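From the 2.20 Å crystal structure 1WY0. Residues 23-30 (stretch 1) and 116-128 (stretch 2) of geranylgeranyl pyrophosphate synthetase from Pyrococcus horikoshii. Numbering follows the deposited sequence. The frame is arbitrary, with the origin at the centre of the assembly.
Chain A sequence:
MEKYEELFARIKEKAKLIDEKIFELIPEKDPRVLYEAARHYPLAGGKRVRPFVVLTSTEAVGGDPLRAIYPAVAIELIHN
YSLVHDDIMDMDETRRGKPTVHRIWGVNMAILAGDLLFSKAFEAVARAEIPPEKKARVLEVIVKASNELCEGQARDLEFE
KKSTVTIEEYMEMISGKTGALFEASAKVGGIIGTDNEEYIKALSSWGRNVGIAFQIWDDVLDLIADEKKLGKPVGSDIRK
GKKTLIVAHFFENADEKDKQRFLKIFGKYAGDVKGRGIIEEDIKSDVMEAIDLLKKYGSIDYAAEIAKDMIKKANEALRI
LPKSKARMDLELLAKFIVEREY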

# COMPACT_ATOMS: atom_id res chain seq x y z
N PHE A 23 14.78 -10.79 -3.58
CA PHE A 23 15.49 -10.70 -2.32
C PHE A 23 16.61 -9.67 -2.24
O PHE A 23 17.22 -9.51 -1.18
CB PHE A 23 15.97 -12.09 -1.92
CG PHE A 23 14.84 -13.00 -1.53
CD1 PHE A 23 14.03 -12.69 -0.44
CD2 PHE A 23 14.55 -14.13 -2.28
CE1 PHE A 23 12.94 -13.49 -0.12
CE2 PHE A 23 13.46 -14.94 -1.96
CZ PHE A 23 12.65 -14.61 -0.88
N GLU A 24 16.89 -8.98 -3.33
CA GLU A 24 17.91 -7.95 -3.26
C GLU A 24 17.14 -6.66 -2.96
O GLU A 24 17.70 -5.69 -2.46
CB GLU A 24 18.71 -7.84 -4.56
CG GLU A 24 18.09 -7.01 -5.67
CD GLU A 24 19.06 -6.83 -6.82
OE1 GLU A 24 19.75 -7.81 -7.17
OE2 GLU A 24 19.14 -5.70 -7.37
N LEU A 25 15.84 -6.69 -3.26
CA LEU A 25 14.95 -5.56 -3.00
C LEU A 25 14.50 -5.65 -1.54
O LEU A 25 14.39 -4.64 -0.85
CB LEU A 25 13.74 -5.59 -3.93
CG LEU A 25 13.88 -5.01 -5.34
CD1 LEU A 25 12.61 -5.26 -6.11
CD2 LEU A 25 14.16 -3.51 -5.27
N ILE A 26 14.21 -6.87 -1.08
CA ILE A 26 13.79 -7.06 0.31
C ILE A 26 14.77 -8.00 1.01
O ILE A 26 14.50 -9.18 1.23
CB ILE A 26 12.34 -7.62 0.43
CG1 ILE A 26 12.18 -8.93 -0.35
CG2 ILE A 26 11.34 -6.61 -0.11
CD1 ILE A 26 10.80 -9.54 -0.19
N PRO A 27 15.95 -7.47 1.36
CA PRO A 27 17.00 -8.19 2.06
C PRO A 27 16.80 -8.12 3.58
O PRO A 27 15.91 -7.45 4.09
CB PRO A 27 18.34 -7.56 1.68
CG PRO A 27 17.99 -6.08 1.52
CD PRO A 27 16.46 -6.15 1.05
N GLU A 28 17.64 -8.88 4.31
CA GLU A 28 17.56 -8.86 5.77
C GLU A 28 18.28 -7.64 6.35
O GLU A 28 19.44 -7.69 6.74
CB GLU A 28 18.19 -10.15 6.30
CG GLU A 28 17.89 -11.36 5.41
CD GLU A 28 18.72 -12.54 5.87
OE1 GLU A 28 19.88 -12.62 5.50
OE2 GLU A 28 18.18 -13.38 6.59
N LYS A 29 17.55 -6.51 6.38
CA LYS A 29 18.15 -5.28 6.88
C LYS A 29 17.21 -4.55 7.84
O LYS A 29 16.07 -4.93 8.06
CB LYS A 29 18.47 -4.38 5.68
CG LYS A 29 17.22 -4.06 4.85
CD LYS A 29 17.24 -2.63 4.30
CE LYS A 29 17.20 -2.59 2.77
NZ LYS A 29 16.84 -1.25 2.32
N ASP A 30 17.75 -3.48 8.46
CA ASP A 30 16.96 -2.73 9.43
C ASP A 30 15.84 -1.93 8.75
O ASP A 30 16.03 -1.26 7.75
CB ASP A 30 17.90 -1.78 10.17
CG ASP A 30 18.26 -2.38 11.52
OD1 ASP A 30 19.13 -3.26 11.53
OD2 ASP A 30 17.69 -1.98 12.53
N LEU A 116 5.20 -2.24 2.61
CA LEU A 116 6.58 -2.25 2.14
C LEU A 116 6.67 -3.03 0.84
O LEU A 116 7.35 -2.63 -0.09
CB LEU A 116 7.51 -2.90 3.18
CG LEU A 116 8.93 -2.99 2.58
CD1 LEU A 116 9.46 -1.58 2.39
CD2 LEU A 116 9.84 -3.79 3.47
N LEU A 117 6.01 -4.17 0.80
CA LEU A 117 5.99 -4.99 -0.40
C LEU A 117 5.42 -4.21 -1.59
O LEU A 117 5.95 -4.30 -2.69
CB LEU A 117 5.16 -6.26 -0.17
CG LEU A 117 5.90 -7.40 0.54
CD1 LEU A 117 4.91 -8.51 0.92
CD2 LEU A 117 7.01 -7.93 -0.38
N PHE A 118 4.35 -3.44 -1.36
CA PHE A 118 3.72 -2.65 -2.43
C PHE A 118 4.69 -1.56 -2.92
O PHE A 118 4.87 -1.36 -4.12
CB PHE A 118 2.41 -2.00 -1.94
CG PHE A 118 1.50 -1.52 -3.05
CD1 PHE A 118 1.55 -2.11 -4.29
CD2 PHE A 118 0.59 -0.49 -2.85
CE1 PHE A 118 0.72 -1.69 -5.32
CE2 PHE A 118 -0.25 -0.06 -3.90
CZ PHE A 118 -0.18 -0.67 -5.13
N SER A 119 5.28 -0.86 -1.97
CA SER A 119 6.25 0.18 -2.26
C SER A 119 7.43 -0.41 -3.06
O SER A 119 7.95 0.21 -3.99
CB SER A 119 6.77 0.77 -0.94
OG SER A 119 7.75 1.76 -1.17
N LYS A 120 7.86 -1.62 -2.70
CA LYS A 120 9.03 -2.09 -3.45
C LYS A 120 8.65 -2.60 -4.85
O LYS A 120 9.45 -2.58 -5.77
CB LYS A 120 9.68 -3.22 -2.64
CG LYS A 120 10.27 -2.72 -1.32
CD LYS A 120 11.79 -2.61 -1.37
CE LYS A 120 12.37 -2.00 -0.09
NZ LYS A 120 13.78 -1.66 -0.29
N ALA A 121 7.39 -2.93 -5.10
CA ALA A 121 6.97 -3.25 -6.46
C ALA A 121 7.27 -2.07 -7.38
O ALA A 121 7.72 -2.25 -8.51
CB ALA A 121 5.48 -3.57 -6.47
N PHE A 122 7.01 -0.86 -6.90
CA PHE A 122 7.28 0.31 -7.72
C PHE A 122 8.76 0.66 -7.71
O PHE A 122 9.29 1.26 -8.63
CB PHE A 122 6.47 1.48 -7.16
CG PHE A 122 5.02 1.33 -7.54
CD1 PHE A 122 4.61 1.69 -8.81
CD2 PHE A 122 4.12 0.83 -6.62
CE1 PHE A 122 3.27 1.55 -9.16
CE2 PHE A 122 2.78 0.69 -6.98
CZ PHE A 122 2.35 1.05 -8.25
N GLU A 123 9.50 0.25 -6.67
CA GLU A 123 10.91 0.51 -6.78
C GLU A 123 11.49 -0.43 -7.80
O GLU A 123 12.42 -0.09 -8.52
CB GLU A 123 11.56 0.25 -5.43
CG GLU A 123 12.98 0.78 -5.39
CD GLU A 123 13.76 0.09 -4.30
OE1 GLU A 123 13.21 -0.11 -3.23
OE2 GLU A 123 14.93 -0.21 -4.52
N ALA A 124 10.88 -1.60 -7.95
CA ALA A 124 11.27 -2.56 -8.98
C ALA A 124 10.92 -2.01 -10.36
O ALA A 124 11.68 -2.16 -11.31
CB ALA A 124 10.55 -3.89 -8.76
N VAL A 125 9.76 -1.37 -10.47
CA VAL A 125 9.34 -0.78 -11.73
C VAL A 125 10.33 0.30 -12.17
O VAL A 125 10.66 0.40 -13.34
CB VAL A 125 7.95 -0.13 -11.61
CG1 VAL A 125 7.62 0.65 -12.87
CG2 VAL A 125 6.90 -1.20 -11.38
N ALA A 126 10.79 1.10 -11.21
CA ALA A 126 11.73 2.16 -11.51
C ALA A 126 13.07 1.62 -12.01
O ALA A 126 13.63 2.15 -12.96
CB ALA A 126 11.94 3.03 -10.27
N ARG A 127 13.59 0.57 -11.37
CA ARG A 127 14.86 -0.03 -11.77
C ARG A 127 14.85 -0.68 -13.16
O ARG A 127 15.90 -1.09 -13.65
CB ARG A 127 15.30 -1.10 -10.76
CG ARG A 127 15.68 -0.57 -9.39
CD ARG A 127 16.32 -1.66 -8.57
NE ARG A 127 16.71 -1.21 -7.24
CZ ARG A 127 17.37 -1.96 -6.37
NH1 ARG A 127 17.73 -3.19 -6.69
NH2 ARG A 127 17.66 -1.48 -5.17
N ALA A 128 13.68 -0.79 -13.78
CA ALA A 128 13.60 -1.41 -15.10
C ALA A 128 14.49 -0.69 -16.11
O ALA A 128 14.71 0.53 -16.01
CB ALA A 128 12.15 -1.40 -15.59
O HOH W 1 14.87 0.24 1.62

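The strongest polar link between the two stretches is a salt bridge at the exposed end of the contact, where E24 OE2 lies 3.0 Å from R127 NH1. The CA-to-CB bond of E24 points sideways to the helix of stretch 2, but with chi1 at p and chi2 at t the carboxylate comes round to meet the guanidinium near its plane, at the edge. R127 reaches it with an extended side chain, chi1 at m and the remaining angles near 180°. A second carboxylate, one helical turn back, engages the same group: E123 OE2 is 3.1 Å from R127 NH2, so the arginine is tied to E123 on its own stretch while it pairs with E24.

The second polar link is a hydrogen bond from K120 NZ to L25 O, 3.1 Å long. L25 is the last helical residue of stretch 1, and I26 departs from helical phi/psi, so this carbonyl lies where the chain turns out of its helix. A lysine suits the position because its long chain crosses the gap between backbones whose CA atoms, L25 to K120, are 6.9 Å apart. The same ammonium forms a salt bridge with E123, K120 NZ to E123 OE1 at 3.4 Å, the hydrogen bond within it being weak. E123 thus joins the two basic residues that reach stretch 1.

K29 brings another positive charge close to K120, with K29 NZ 4.0 Å from K120 NZ. A water to one side of the pair accepts a hydrogen bond from each, at 2.6 Å from K29 NZ and 2.9 Å from K120 NZ. The water's lone pairs give both ammonium groups a shared acceptor, while E123 supplies a negative charge beside K120.

Alongside these polar groups, L25 supplies the largest buried area in the contact, 116 Å² of residue surface covered by stretch 2. Its side chain, in the m,t rotamer, starts sideways and ends nearer the helix. L25 CD1 packs 3.6 Å from A124 CB, where the small alanine side chain leaves the leucine close to the helix surface. L25 CD2 lies over one face of the R127 guanidinium, 3.7 Å from R127 CZ, while E24 OE2 lies near the plane of the group, at its edge.

Farther along, I26 continues the apolar contact. I26 CD1 meets L117 CD2 at 4.1 Å, and I26 CG2 lies 4.2 Å from K120 CG, so the aliphatic part of the lysine packs against the isoleucine while its ammonium serves the L25 carbonyl. In all, the two stretches bury 406 Å², with L25 and I26 providing apolar surface, buried K120 spanning the gap, and the E24–R127 pair at the exposed side.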